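6-carboxyhexanoate--coa ligase (Bacillus subtilis, PDB 5FLG) is a dimeric ligase-family enzyme that binds phosphoaminophosphonic acid-adenylate ester, pimelic acid and magnesium in adjoining sites. Local coordinates at residues T7-A15 with M40-G51; V147-F157 with I172-V182. All coordinates share one frame; numbering follows the deposited sequence.

Interaction 1 (T7-A15 with M40-G51). With ANP (phosphoaminophosphonic acid-adenylate ester), chain D.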
loop_
_atom_site.group_PDB
_atom_site.type_symbol
_atom_site.label_atom_id
_atom_site.label_comp_id
_atom_site.label_asym_id
_atom_site.label_seq_id
_atom_site.Cartn_x
_atom_site.Cartn_y
_atom_site.Cartn_z
ATOM N N THR A 7 4.693 20.570 -4.523
ATOM C CA THR A 7 4.548 19.178 -4.936
ATOM C C THR A 7 3.451 18.468 -4.161
ATOM O O THR A 7 3.429 18.495 -2.919
ATOM C CB THR A 7 5.875 18.432 -4.796
ATOM O OG1 THR A 7 6.851 19.065 -5.629
ATOM C CG2 THR A 7 5.736 16.975 -5.231
ATOM N N PHE A 8 2.553 17.822 -4.898
ATOM C CA PHE A 8 1.469 17.069 -4.300
ATOM C C PHE A 8 1.601 15.555 -4.473
ATOM O O PHE A 8 2.352 15.063 -5.331
ATOM C CB PHE A 8 0.125 17.549 -4.822
ATOM C CG PHE A 8 -0.358 18.818 -4.177
ATOM C CD1 PHE A 8 0.083 20.053 -4.617
ATOM C CD2 PHE A 8 -1.279 18.771 -3.131
ATOM C CE1 PHE A 8 -0.315 21.220 -3.968
ATOM C CE2 PHE A 8 -1.678 19.927 -2.476
ATOM C CZ PHE A 8 -1.156 21.152 -2.861
ATOM N N TYR A 9 0.981 14.834 -3.528
ATOM C CA TYR A 9 1.081 13.384 -3.454
ATOM C C TYR A 9 -0.292 12.772 -3.401
ATOM O O TYR A 9 -1.163 13.260 -2.692
ATOM C CB TYR A 9 1.887 12.959 -2.216
ATOM C CG TYR A 9 3.328 13.370 -2.280
ATOM C CD1 TYR A 9 3.694 14.672 -2.024
ATOM C CD2 TYR A 9 4.308 12.482 -2.680
ATOM C CE1 TYR A 9 4.998 15.091 -2.128
ATOM C CE2 TYR A 9 5.633 12.876 -2.754
ATOM C CZ TYR A 9 5.960 14.186 -2.511
ATOM O OH TYR A 9 7.244 14.630 -2.644
ATOM N N SER A 10 -0.510 11.763 -4.254
ATOM C CA SER A 10 -1.707 10.952 -4.213
ATOM C C SER A 10 -1.567 9.891 -3.119
ATOM O O SER A 10 -0.609 9.128 -3.118
ATOM C CB SER A 10 -1.906 10.237 -5.569
ATOM O OG SER A 10 -3.043 9.387 -5.514
ATOM N N VAL A 11 -2.522 9.815 -2.216
ATOM C CA VAL A 11 -2.472 8.803 -1.141
ATOM C C VAL A 11 -3.755 8.025 -1.192
ATOM O O VAL A 11 -4.844 8.612 -1.100
ATOM C CB VAL A 11 -2.317 9.413 0.272
ATOM C CG1 VAL A 11 -1.992 8.314 1.273
ATOM C CG2 VAL A 11 -1.207 10.445 0.317
ATOM N N ARG A 12 -3.635 6.719 -1.435
ATOM C CA ARG A 12 -4.789 5.869 -1.651
ATOM C C ARG A 12 -4.787 4.689 -0.700
ATOM O O ARG A 12 -3.721 4.223 -0.271
ATOM C CB ARG A 12 -4.796 5.324 -3.094
ATOM C CG ARG A 12 -5.099 6.394 -4.128
ATOM C CD ARG A 12 -5.135 5.794 -5.534
ATOM N NE ARG A 12 -3.812 5.343 -5.949
ATOM C CZ ARG A 12 -3.586 4.511 -6.962
ATOM N NH1 ARG A 12 -4.593 3.869 -7.533
ATOM N NH2 ARG A 12 -2.351 4.291 -7.375
ATOM N N MET A 13 -5.989 4.204 -0.413
ATOM C CA MET A 13 -6.184 3.119 0.515
ATOM C C MET A 13 -7.322 2.263 -0.000
ATOM O O MET A 13 -8.365 2.769 -0.361
ATOM C CB MET A 13 -6.542 3.639 1.926
ATOM C CG MET A 13 -6.848 2.539 2.954
ATOM S SD MET A 13 -8.589 2.013 3.051
ATOM C CE MET A 13 -9.389 3.484 3.638
ATOM N N ARG A 14 -7.202 0.964 0.212
ATOM C CA ARG A 14 -8.350 0.130 0.156
ATOM C C ARG A 14 -8.256 -0.994 1.173
ATOM O O ARG A 14 -7.163 -1.417 1.579
ATOM C CB ARG A 14 -8.473 -0.433 -1.257
ATOM C CG ARG A 14 -7.278 -1.243 -1.661
ATOM C CD ARG A 14 -7.319 -1.444 -3.168
ATOM N NE ARG A 14 -6.369 -2.442 -3.640
ATOM C CZ ARG A 14 -5.652 -2.311 -4.753
ATOM N NH1 ARG A 14 -5.706 -1.189 -5.474
ATOM N NH2 ARG A 14 -4.837 -3.290 -5.121
ATOM N N ALA A 15 -9.418 -1.506 1.543
ATOM C CA ALA A 15 -9.478 -2.495 2.593
ATOM C C ALA A 15 -10.595 -3.466 2.291
ATOM O O ALA A 15 -11.651 -3.079 1.790
ATOM C CB ALA A 15 -9.700 -1.832 3.959
ATOM N N MET A 40 1.643 13.991 5.270
ATOM C CA MET A 40 1.628 12.565 4.984
ATOM C C MET A 40 1.278 11.749 6.245
ATOM O O MET A 40 0.486 10.788 6.193
ATOM C CB MET A 40 2.977 12.147 4.439
ATOM C CG MET A 40 3.002 10.736 3.869
ATOM S SD MET A 40 1.747 10.417 2.612
ATOM C CE MET A 40 2.548 11.215 1.207
ATOM N N LYS A 41 1.860 12.114 7.379
ATOM C CA LYS A 41 1.675 11.276 8.565
ATOM C C LYS A 41 0.234 11.292 9.003
ATOM O O LYS A 41 -0.363 10.252 9.252
ATOM C CB LYS A 41 2.563 11.738 9.712
ATOM C CG LYS A 41 2.325 10.948 10.993
ATOM C CD LYS A 41 3.446 11.108 12.012
ATOM C CE LYS A 41 2.956 11.857 13.247
ATOM N NZ LYS A 41 1.906 11.082 13.959
ATOM N N HIS A 42 -0.350 12.477 9.034
ATOM C CA HIS A 42 -1.751 12.626 9.387
ATOM C C HIS A 42 -2.659 11.929 8.400
ATOM O O HIS A 42 -3.711 11.444 8.764
ATOM C CB HIS A 42 -2.097 14.118 9.465
ATOM C CG HIS A 42 -3.562 14.403 9.620
ATOM N ND1 HIS A 42 -4.191 14.435 10.851
ATOM C CD2 HIS A 42 -4.513 14.718 8.706
ATOM C CE1 HIS A 42 -5.482 14.661 10.675
ATOM N NE2 HIS A 42 -5.704 14.839 9.383
ATOM N N THR A 43 -2.306 11.958 7.117
ATOM C CA THR A 43 -3.211 11.478 6.083
ATOM C C THR A 43 -3.192 9.961 6.029
ATOM O O THR A 43 -4.218 9.334 5.992
ATOM C CB THR A 43 -2.767 11.992 4.721
ATOM O OG1 THR A 43 -2.890 13.412 4.697
ATOM C CG2 THR A 43 -3.608 11.401 3.606
ATOM N N VAL A 44 -2.013 9.380 6.121
ATOM C CA VAL A 44 -1.899 7.948 6.204
ATOM C C VAL A 44 -2.645 7.428 7.433
ATOM O O VAL A 44 -3.360 6.425 7.347
ATOM C CB VAL A 44 -0.426 7.520 6.226
ATOM C CG1 VAL A 44 -0.298 6.049 6.554
ATOM C CG2 VAL A 44 0.222 7.815 4.876
ATOM N N ASN A 45 -2.526 8.123 8.564
ATOM C CA ASN A 45 -3.313 7.731 9.736
ATOM C C ASN A 45 -4.826 7.918 9.574
ATOM O O ASN A 45 -5.613 7.102 10.052
ATOM C CB ASN A 45 -2.812 8.479 10.962
ATOM C CG ASN A 45 -1.624 7.794 11.586
ATOM O OD1 ASN A 45 -1.778 6.726 12.149
ATOM N ND2 ASN A 45 -0.427 8.288 11.324
ATOM N N ALA A 46 -5.257 8.966 8.876
ATOM C CA ALA A 46 -6.680 9.154 8.678
ATOM C C ALA A 46 -7.231 8.020 7.820
ATOM O O ALA A 46 -8.320 7.500 8.087
ATOM C CB ALA A 46 -7.017 10.515 8.059
ATOM N N LEU A 47 -6.487 7.627 6.800
ATOM C CA LEU A 47 -6.924 6.513 5.946
ATOM C C LEU A 47 -6.893 5.191 6.719
ATOM O O LEU A 47 -7.773 4.361 6.564
ATOM C CB LEU A 47 -6.075 6.428 4.692
ATOM C CG LEU A 47 -6.321 7.572 3.687
ATOM C CD1 LEU A 47 -5.255 7.611 2.610
ATOM C CD2 LEU A 47 -7.694 7.441 3.068
ATOM N N LEU A 48 -5.823 4.946 7.457
ATOM C CA LEU A 48 -5.762 3.722 8.257
ATOM C C LEU A 48 -7.011 3.627 9.109
ATOM O O LEU A 48 -7.721 2.622 9.070
ATOM C CB LEU A 48 -4.510 3.697 9.125
ATOM C CG LEU A 48 -4.335 2.481 10.037
ATOM C CD1 LEU A 48 -4.293 1.199 9.234
ATOM C CD2 LEU A 48 -3.065 2.635 10.859
ATOM N N GLU A 49 -7.312 4.692 9.837
ATOM C CA GLU A 49 -8.391 4.680 10.822
ATOM C C GLU A 49 -9.757 4.535 10.146
ATOM O O GLU A 49 -10.675 3.876 10.642
ATOM C CB GLU A 49 -8.335 5.973 11.649
ATOM C CG GLU A 49 -9.569 6.252 12.487
ATOM C CD GLU A 49 -9.851 5.175 13.538
ATOM O OE1 GLU A 49 -9.313 4.050 13.426
ATOM O OE2 GLU A 49 -10.674 5.435 14.448
ATOM N N LYS A 50 -9.892 5.149 8.985
ATOM C CA LYS A 50 -11.111 5.041 8.219
ATOM C C LYS A 50 -11.366 3.603 7.829
ATOM O O LYS A 50 -12.473 3.089 7.965
ATOM C CB LYS A 50 -10.952 5.934 6.994
ATOM C CG LYS A 50 -11.923 5.721 5.885
ATOM C CD LYS A 50 -11.551 6.737 4.806
ATOM C CE LYS A 50 -12.368 6.553 3.544
ATOM N NZ LYS A 50 -13.670 7.212 3.778
ATOM N N GLY A 51 -10.322 2.906 7.452
ATOM C CA GLY A 51 -10.457 1.503 7.112
ATOM C C GLY A 51 -10.695 0.586 8.322
ATOM O O GLY A 51 -11.442 -0.392 8.215
HETATM P PG ANP D . -15.852 4.451 2.587
HETATM O O1G ANP D . -14.786 4.046 3.567
HETATM O O2G ANP D . -17.236 4.120 3.075
HETATM O O3G ANP D . -15.774 5.855 2.081
HETATM P PB ANP D . -16.024 3.887 -0.325
HETATM O O1B ANP D . -15.479 5.247 -0.583
HETATM O O2B ANP D . -15.678 2.692 -1.133
HETATM N N3B ANP D . -15.546 3.410 1.266
HETATM P PA ANP D . -18.535 5.280 -0.145
HETATM O O1A ANP D . -19.717 5.057 0.679
HETATM O O2A ANP D . -17.641 6.476 0.017
HETATM O O3A ANP D . -17.639 3.947 -0.237
HETATM O "O5'" ANP D . -19.124 5.293 -1.688
HETATM C "C5'" ANP D . -20.248 4.532 -2.028
HETATM C "C4'" ANP D . -19.986 3.800 -3.347
HETATM O "O4'" ANP D . -19.627 4.763 -4.346
HETATM C "C3'" ANP D . -18.825 2.824 -3.239
HETATM O "O3'" ANP D . -19.271 1.516 -2.903
HETATM C "C2'" ANP D . -18.272 2.817 -4.634
HETATM O "O2'" ANP D . -19.090 1.973 -5.446
HETATM C "C1'" ANP D . -18.490 4.244 -5.048
HETATM N N9 ANP D . -17.262 5.003 -4.787
HETATM C C8 ANP D . -16.766 5.431 -3.572
HETATM N N7 ANP D . -15.649 6.173 -3.762
HETATM C C5 ANP D . -15.407 6.183 -5.109
HETATM C C6 ANP D . -14.384 6.727 -6.017
HETATM N N6 ANP D . -13.332 7.416 -5.565
HETATM N N1 ANP D . -14.520 6.527 -7.346
HETATM C C2 ANP D . -15.539 5.814 -7.838
HETATM N N3 ANP D . -16.557 5.335 -7.104
HETATM C C4 ANP D . -16.466 5.400 -5.754
#

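Interaction 2 (V147-F157 with I172-V182). With ANP (phosphoaminophosphonic acid-adenylate ester), chain D; PML (pimelic acid), chain C.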
loop_
_atom_site.group_PDB
_atom_site.type_symbol
_atom_site.label_atom_id
_atom_site.label_comp_id
_atom_site.label_asym_id
_atom_site.label_seq_id
_atom_site.Cartn_x
_atom_site.Cartn_y
_atom_site.Cartn_z
ATOM N N VAL A 147 -12.337 6.960 -9.089
ATOM C CA VAL A 147 -11.904 8.332 -9.214
ATOM C C VAL A 147 -10.877 8.638 -8.134
ATOM O O VAL A 147 -11.044 8.261 -6.971
ATOM C CB VAL A 147 -13.104 9.276 -9.073
ATOM C CG1 VAL A 147 -12.663 10.723 -9.225
ATOM C CG2 VAL A 147 -14.162 8.917 -10.124
ATOM N N SER A 148 -9.767 9.215 -8.553
ATOM C CA SER A 148 -8.664 9.407 -7.676
ATOM C C SER A 148 -8.084 10.827 -7.833
ATOM O O SER A 148 -8.439 11.552 -8.763
ATOM C CB SER A 148 -7.636 8.343 -7.997
ATOM O OG SER A 148 -6.604 8.336 -7.049
ATOM N N ARG A 149 -7.173 11.200 -6.935
ATOM C CA ARG A 149 -6.380 12.419 -7.065
ATOM C C ARG A 149 -7.247 13.637 -6.998
ATOM O O ARG A 149 -7.089 14.578 -7.799
ATOM C CB ARG A 149 -5.615 12.423 -8.372
ATOM C CG ARG A 149 -4.529 11.381 -8.379
ATOM C CD ARG A 149 -3.815 11.373 -9.701
ATOM N NE ARG A 149 -2.703 10.431 -9.660
ATOM C CZ ARG A 149 -1.620 10.549 -10.409
ATOM N NH1 ARG A 149 -1.547 11.516 -11.334
ATOM N NH2 ARG A 149 -0.627 9.692 -10.244
ATOM N N MET A 150 -8.223 13.593 -6.097
ATOM C CA MET A 150 -8.987 14.782 -5.764
ATOM C C MET A 150 -9.028 14.932 -4.249
ATOM O O MET A 150 -8.909 13.943 -3.526
ATOM C CB MET A 150 -10.382 14.717 -6.322
ATOM C CG MET A 150 -11.311 13.717 -5.630
ATOM S SD MET A 150 -10.990 12.028 -6.136
ATOM C CE MET A 150 -12.421 11.173 -5.512
ATOM N N ASP A 151 -9.178 16.156 -3.768
ATOM C CA ASP A 151 -9.244 16.404 -2.304
ATOM C C ASP A 151 -9.671 17.836 -2.087
ATOM O O ASP A 151 -9.812 18.607 -3.059
ATOM C CB ASP A 151 -7.865 16.200 -1.698
ATOM C CG ASP A 151 -7.902 15.786 -0.199
ATOM O OD1 ASP A 151 -8.915 16.032 0.484
ATOM O OD2 ASP A 151 -6.934 15.136 0.241
ATOM N N TRP A 152 -9.874 18.194 -0.816
ATOM C CA TRP A 152 -10.450 19.455 -0.438
ATOM C C TRP A 152 -9.846 19.778 0.923
ATOM O O TRP A 152 -10.205 19.143 1.887
ATOM C CB TRP A 152 -11.954 19.279 -0.281
ATOM C CG TRP A 152 -12.701 20.551 -0.170
ATOM C CD1 TRP A 152 -12.206 21.749 0.232
ATOM C CD2 TRP A 152 -14.110 20.716 -0.258
ATOM N NE1 TRP A 152 -13.204 22.667 0.313
ATOM C CE2 TRP A 152 -14.391 22.054 0.023
ATOM C CE3 TRP A 152 -15.167 19.853 -0.510
ATOM C CZ2 TRP A 152 -15.656 22.594 -0.143
ATOM C CZ3 TRP A 152 -16.424 20.354 -0.538
ATOM C CH2 TRP A 152 -16.674 21.716 -0.359
ATOM N N PRO A 153 -8.840 20.651 0.959
ATOM C CA PRO A 153 -8.235 21.080 2.217
ATOM C C PRO A 153 -9.262 21.387 3.300
ATOM O O PRO A 153 -10.210 22.201 3.108
ATOM C CB PRO A 153 -7.442 22.326 1.821
ATOM C CG PRO A 153 -7.121 22.109 0.350
ATOM C CD PRO A 153 -8.311 21.392 -0.213
ATOM N N ASP A 154 -9.132 20.659 4.407
ATOM C CA ASP A 154 -10.114 20.753 5.455
ATOM C C ASP A 154 -10.546 22.176 5.833
ATOM O O ASP A 154 -11.706 22.434 6.136
ATOM C CB ASP A 154 -9.596 20.037 6.702
ATOM C CG ASP A 154 -10.709 19.667 7.620
ATOM O OD1 ASP A 154 -11.588 18.886 7.160
ATOM O OD2 ASP A 154 -10.869 20.363 8.653
ATOM N N ALA A 155 -9.599 23.067 5.952
ATOM C CA ALA A 155 -9.898 24.398 6.503
ATOM C C ALA A 155 -10.871 25.139 5.591
ATOM O O ALA A 155 -11.872 25.731 6.029
ATOM C CB ALA A 155 -8.597 25.180 6.666
ATOM N N ASN A 156 -10.687 24.944 4.290
ATOM C CA ASN A 156 -11.572 25.588 3.319
ATOM C C ASN A 156 -12.922 24.874 3.310
ATOM O O ASN A 156 -13.960 25.496 3.401
ATOM C CB ASN A 156 -10.875 25.593 1.960
ATOM C CG ASN A 156 -11.740 26.184 0.853
ATOM O OD1 ASN A 156 -12.609 25.503 0.360
ATOM N ND2 ASN A 156 -11.728 27.491 0.745
ATOM N N PHE A 157 -12.913 23.560 3.450
ATOM C CA PHE A 157 -14.170 22.831 3.586
ATOM C C PHE A 157 -14.996 23.234 4.797
ATOM O O PHE A 157 -16.214 23.432 4.696
ATOM C CB PHE A 157 -13.926 21.322 3.660
ATOM C CG PHE A 157 -15.160 20.534 3.992
ATOM C CD1 PHE A 157 -16.162 20.365 3.048
ATOM C CD2 PHE A 157 -15.300 19.898 5.233
ATOM C CE1 PHE A 157 -17.364 19.755 3.392
ATOM C CE2 PHE A 157 -16.463 19.223 5.554
ATOM C CZ PHE A 157 -17.488 19.122 4.615
ATOM N N ILE A 172 -19.241 14.153 3.455
ATOM C CA ILE A 172 -19.762 15.163 2.519
ATOM C C ILE A 172 -18.602 15.820 1.792
ATOM O O ILE A 172 -18.607 15.951 0.548
ATOM C CB ILE A 172 -20.617 16.222 3.218
ATOM C CG1 ILE A 172 -21.890 15.595 3.768
ATOM C CG2 ILE A 172 -20.934 17.372 2.277
ATOM C CD1 ILE A 172 -22.570 16.440 4.834
ATOM N N LYS A 173 -17.534 16.070 2.534
ATOM C CA LYS A 173 -16.309 16.576 1.912
ATOM C C LYS A 173 -15.790 15.663 0.794
ATOM O O LYS A 173 -15.495 16.116 -0.310
ATOM C CB LYS A 173 -15.225 16.749 2.930
ATOM C CG LYS A 173 -14.035 17.483 2.362
ATOM C CD LYS A 173 -12.952 17.653 3.416
ATOM C CE LYS A 173 -12.548 16.311 3.986
ATOM N NZ LYS A 173 -11.235 16.417 4.608
ATOM N N GLU A 174 -15.756 14.368 1.074
ATOM C CA GLU A 174 -15.296 13.399 0.113
ATOM C C GLU A 174 -16.233 13.286 -1.078
ATOM O O GLU A 174 -15.793 13.369 -2.206
ATOM C CB GLU A 174 -15.066 12.034 0.780
ATOM C CG GLU A 174 -13.826 12.012 1.678
ATOM C CD GLU A 174 -13.841 10.919 2.778
ATOM O OE1 GLU A 174 -14.752 10.056 2.831
ATOM O OE2 GLU A 174 -12.919 10.921 3.606
ATOM N N ALA A 175 -17.531 13.220 -0.821
ATOM C CA ALA A 175 -18.473 13.021 -1.872
ATOM C C ALA A 175 -18.513 14.242 -2.773
ATOM O O ALA A 175 -18.635 14.118 -3.998
ATOM C CB ALA A 175 -19.838 12.761 -1.296
ATOM N N LEU A 176 -18.557 15.423 -2.161
ATOM C CA LEU A 176 -18.660 16.652 -2.942
ATOM C C LEU A 176 -17.372 16.898 -3.737
ATOM O O LEU A 176 -17.409 17.424 -4.869
ATOM C CB LEU A 176 -19.061 17.836 -2.060
ATOM C CG LEU A 176 -19.357 19.185 -2.732
ATOM C CD1 LEU A 176 -20.297 19.078 -3.945
ATOM C CD2 LEU A 176 -19.929 20.138 -1.703
ATOM N N ALA A 177 -16.226 16.521 -3.178
ATOM C CA ALA A 177 -14.988 16.638 -3.943
ATOM C C ALA A 177 -15.032 15.745 -5.172
ATOM O O ALA A 177 -14.636 16.175 -6.293
ATOM C CB ALA A 177 -13.786 16.297 -3.113
ATOM N N LEU A 178 -15.451 14.491 -4.955
ATOM C CA LEU A 178 -15.605 13.552 -6.058
ATOM C C LEU A 178 -16.574 14.060 -7.113
ATOM O O LEU A 178 -16.277 14.038 -8.305
ATOM C CB LEU A 178 -16.064 12.186 -5.532
ATOM C CG LEU A 178 -16.071 11.057 -6.563
ATOM C CD1 LEU A 178 -15.971 9.700 -5.875
ATOM C CD2 LEU A 178 -17.334 11.136 -7.410
ATOM N N ALA A 179 -17.777 14.415 -6.663
ATOM C CA ALA A 179 -18.803 14.825 -7.545
ATOM C C ALA A 179 -18.407 16.048 -8.337
ATOM O O ALA A 179 -18.772 16.149 -9.495
ATOM C CB ALA A 179 -20.109 15.058 -6.843
ATOM N N SER A 180 -17.726 16.994 -7.699
ATOM C CA SER A 180 -17.246 18.160 -8.417
ATOM C C SER A 180 -16.207 17.827 -9.496
ATOM O O SER A 180 -16.248 18.349 -10.619
ATOM C CB SER A 180 -16.695 19.182 -7.428
ATOM O OG SER A 180 -17.718 19.580 -6.557
ATOM N N LYS A 181 -15.247 16.984 -9.158
ATOM C CA LYS A 181 -14.306 16.551 -10.170
ATOM C C LYS A 181 -15.019 15.849 -11.319
ATOM O O LYS A 181 -14.784 16.160 -12.489
ATOM C CB LYS A 181 -13.260 15.604 -9.606
ATOM C CG LYS A 181 -12.528 14.867 -10.710
ATOM C CD LYS A 181 -11.204 14.279 -10.270
ATOM C CE LYS A 181 -10.713 13.318 -11.325
ATOM N NZ LYS A 181 -9.354 12.802 -11.057
ATOM N N VAL A 182 -15.928 14.935 -10.978
ATOM C CA VAL A 182 -16.583 14.135 -11.975
ATOM C C VAL A 182 -17.455 15.017 -12.872
ATOM O O VAL A 182 -17.453 14.867 -14.085
ATOM C CB VAL A 182 -17.396 13.015 -11.326
ATOM C CG1 VAL A 182 -18.287 12.329 -12.347
ATOM C CG2 VAL A 182 -16.456 11.991 -10.703
HETATM P PG ANP D . -15.852 4.451 2.587
HETATM O O1G ANP D . -14.786 4.046 3.567
HETATM O O2G ANP D . -17.236 4.120 3.075
HETATM O O3G ANP D . -15.774 5.855 2.081
HETATM P PB ANP D . -16.024 3.887 -0.325
HETATM O O1B ANP D . -15.479 5.247 -0.583
HETATM O O2B ANP D . -15.678 2.692 -1.133
HETATM N N3B ANP D . -15.546 3.410 1.266
HETATM P PA ANP D . -18.535 5.280 -0.145
HETATM O O1A ANP D . -19.717 5.057 0.679
HETATM O O2A ANP D . -17.641 6.476 0.017
HETATM O O3A ANP D . -17.639 3.947 -0.237
HETATM O "O5'" ANP D . -19.124 5.293 -1.688
HETATM C "C5'" ANP D . -20.248 4.532 -2.028
HETATM C "C4'" ANP D . -19.986 3.800 -3.347
HETATM O "O4'" ANP D . -19.627 4.763 -4.346
HETATM C "C3'" ANP D . -18.825 2.824 -3.239
HETATM O "O3'" ANP D . -19.271 1.516 -2.903
HETATM C "C2'" ANP D . -18.272 2.817 -4.634
HETATM O "O2'" ANP D . -19.090 1.973 -5.446
HETATM C "C1'" ANP D . -18.490 4.244 -5.048
HETATM N N9 ANP D . -17.262 5.003 -4.787
HETATM C C8 ANP D . -16.766 5.431 -3.572
HETATM N N7 ANP D . -15.649 6.173 -3.762
HETATM C C5 ANP D . -15.407 6.183 -5.109
HETATM C C6 ANP D . -14.384 6.727 -6.017
HETATM N N6 ANP D . -13.332 7.416 -5.565
HETATM N N1 ANP D . -14.520 6.527 -7.346
HETATM C C2 ANP D . -15.539 5.814 -7.838
HETATM N N3 ANP D . -16.557 5.335 -7.104
HETATM C C4 ANP D . -16.466 5.400 -5.754
HETATM C C1 PML C . -23.862 13.507 1.426
HETATM O O11 PML C . -23.980 14.590 0.765
HETATM O O12 PML C . -24.179 13.464 2.667
HETATM C C2 PML C . -23.736 12.211 0.602
HETATM C C3 PML C . -22.556 11.300 0.905
HETATM C C4 PML C . -22.854 9.808 0.671
HETATM C C5 PML C . -21.839 9.081 -0.191
HETATM C C6 PML C . -21.336 7.764 0.391
HETATM C C7 PML C . -20.655 7.954 1.748
HETATM O O71 PML C . -19.659 8.712 1.827
HETATM O O72 PML C . -21.032 7.260 2.725
#

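Interaction 1 (T7-A15 with M40-G51)
Lys-50, whose CG touches the Met-13 methyl, carries an ammonium group with several partners: NZ donates to O3G of phosphoaminophosphonic acid-adenylate ester (ANP) at 3.0 Å and more weakly to O1G, and it forms a salt bridge with Glu-174. The aliphatic chain runs extended as far as CE and then turns (chi4 81°), which delivers NZ to the terminal phosphate group. A magnesium ion lies about 4 Å from this side chain, so cationic groups come together around the phosphates.

Behind the lysine, Met-13 bends at chi2 and chi3 and curls its CE against the helix backbone, 3.5 Å from Leu-47 O and close to Gly-51 N. Those two backbone atoms are already joined by a helical hydrogen bond, and the methyl merely packs beside it. The CB of Met-13 also rests on the CB of Leu-47, 4.0 Å away.

Strand 8-17 is the middle strand of a three-stranded antiparallel sheet, and helix 40-52 packs lengthwise on one face of it within the beta-alpha-beta crossover from strand 26-36 to strand 61-68. The segments run nearly parallel, their axes 8.8 Å apart at 16°.

Val-11 fills the centre of this layer and uses both branches. Its CG1 meets Leu-47 CD1 at 3.6 Å, while its CG2 comes against Met-40 SD at 3.7 Å. Between them the Thr-43 methyl faces Val-11 CB, and the hydroxyl of that threonine is bonded to Glu-39 O. Beyond Val-11, Met-40 CE reaches Tyr-9 CB at 3.9 Å, the two side chains crossing at about a right angle. Further round the helix, Val-44 packs on Leu-48 of the second subunit, and Asn-45 ND2 is hydrogen-bonded to Asn-45 OD1 of that subunit.

Interaction 2 (V147-F157 with I172-V182)
Lys-173 slides its aliphatic chain into the angle between two aromatic rings. Its CB sits over the middle of the Phe-157 ring, 3.5 Å from the centroid and 6° off the normal, a CH-pi contact, while its CG lies 3.8 Å from Trp-152 CB. CD passes Trp-152 O, and the bend at chi3 (56°) then turns NZ into a long salt bridge, 3.6 Å from Asp-154 OD1. The rings meet edge to face, the CD1 edge of Phe-157 over the rim of one indole face. Trp-152 is fixed in rotation by NE1, which donates at 2.9 Å to a lone pair of Asn-156 OD1. At the far edge, CZ3 meets Leu-176 CD2 at 3.7 Å.

Opposite the next helical turn, Met-150 of strand 150-151 bends once, at chi2. Its CG, between the backbone N and carbonyl carbon (chi1 71°), packs over the shallow place left by Ala-177; the bend sets CE against Leu-178 CB at 3.8 Å. Lys-181 stays straight, its CD beside Met-150 CB and its CE meeting Val-147 CG1 tip to tip, and NZ gives Ser-148 O a 2.8 Å bond; Leu-245 O and Gln-248 O also accept, so three carbonyls satisfy the buried, presumably charged NZ. Val-147 reads the ANP adenine with its backbone, N donating to N1 and O accepting from N6, and Leu-178 CD1 packs against C6 at 3.4 Å.

Helix 170-184 is lodged between strand 250-252, whose Ile-252 touches Ala-177, and strand 211-215, whose Tyr-212 touches Leu-176; strand 150-151 pairs with 250-252 at the edge of a parallel sheet.

Interaction 1 closes before interaction 2 opens along the chain, and their centres lie about 14 Å apart. The first belongs to the antiparallel sheet that carries helix 40-52; the second joins the short parallel sheet to helix 170-184. The two layers meet directly: Arg-12 CD packs on Ser-148 OG at 3.3 Å, Ser-10 lies beside Arg-149, and a salt bridge joins helices 40-52 and 170-184. Both also touch ANP, 7-15/40-51 at its terminal phosphate and 147-157/172-182 at its adenine, and Ile-172 and Ala-175 of interaction 2 line the pimelic acid pocket. The nucleotide is therefore held between separate parts of the fold.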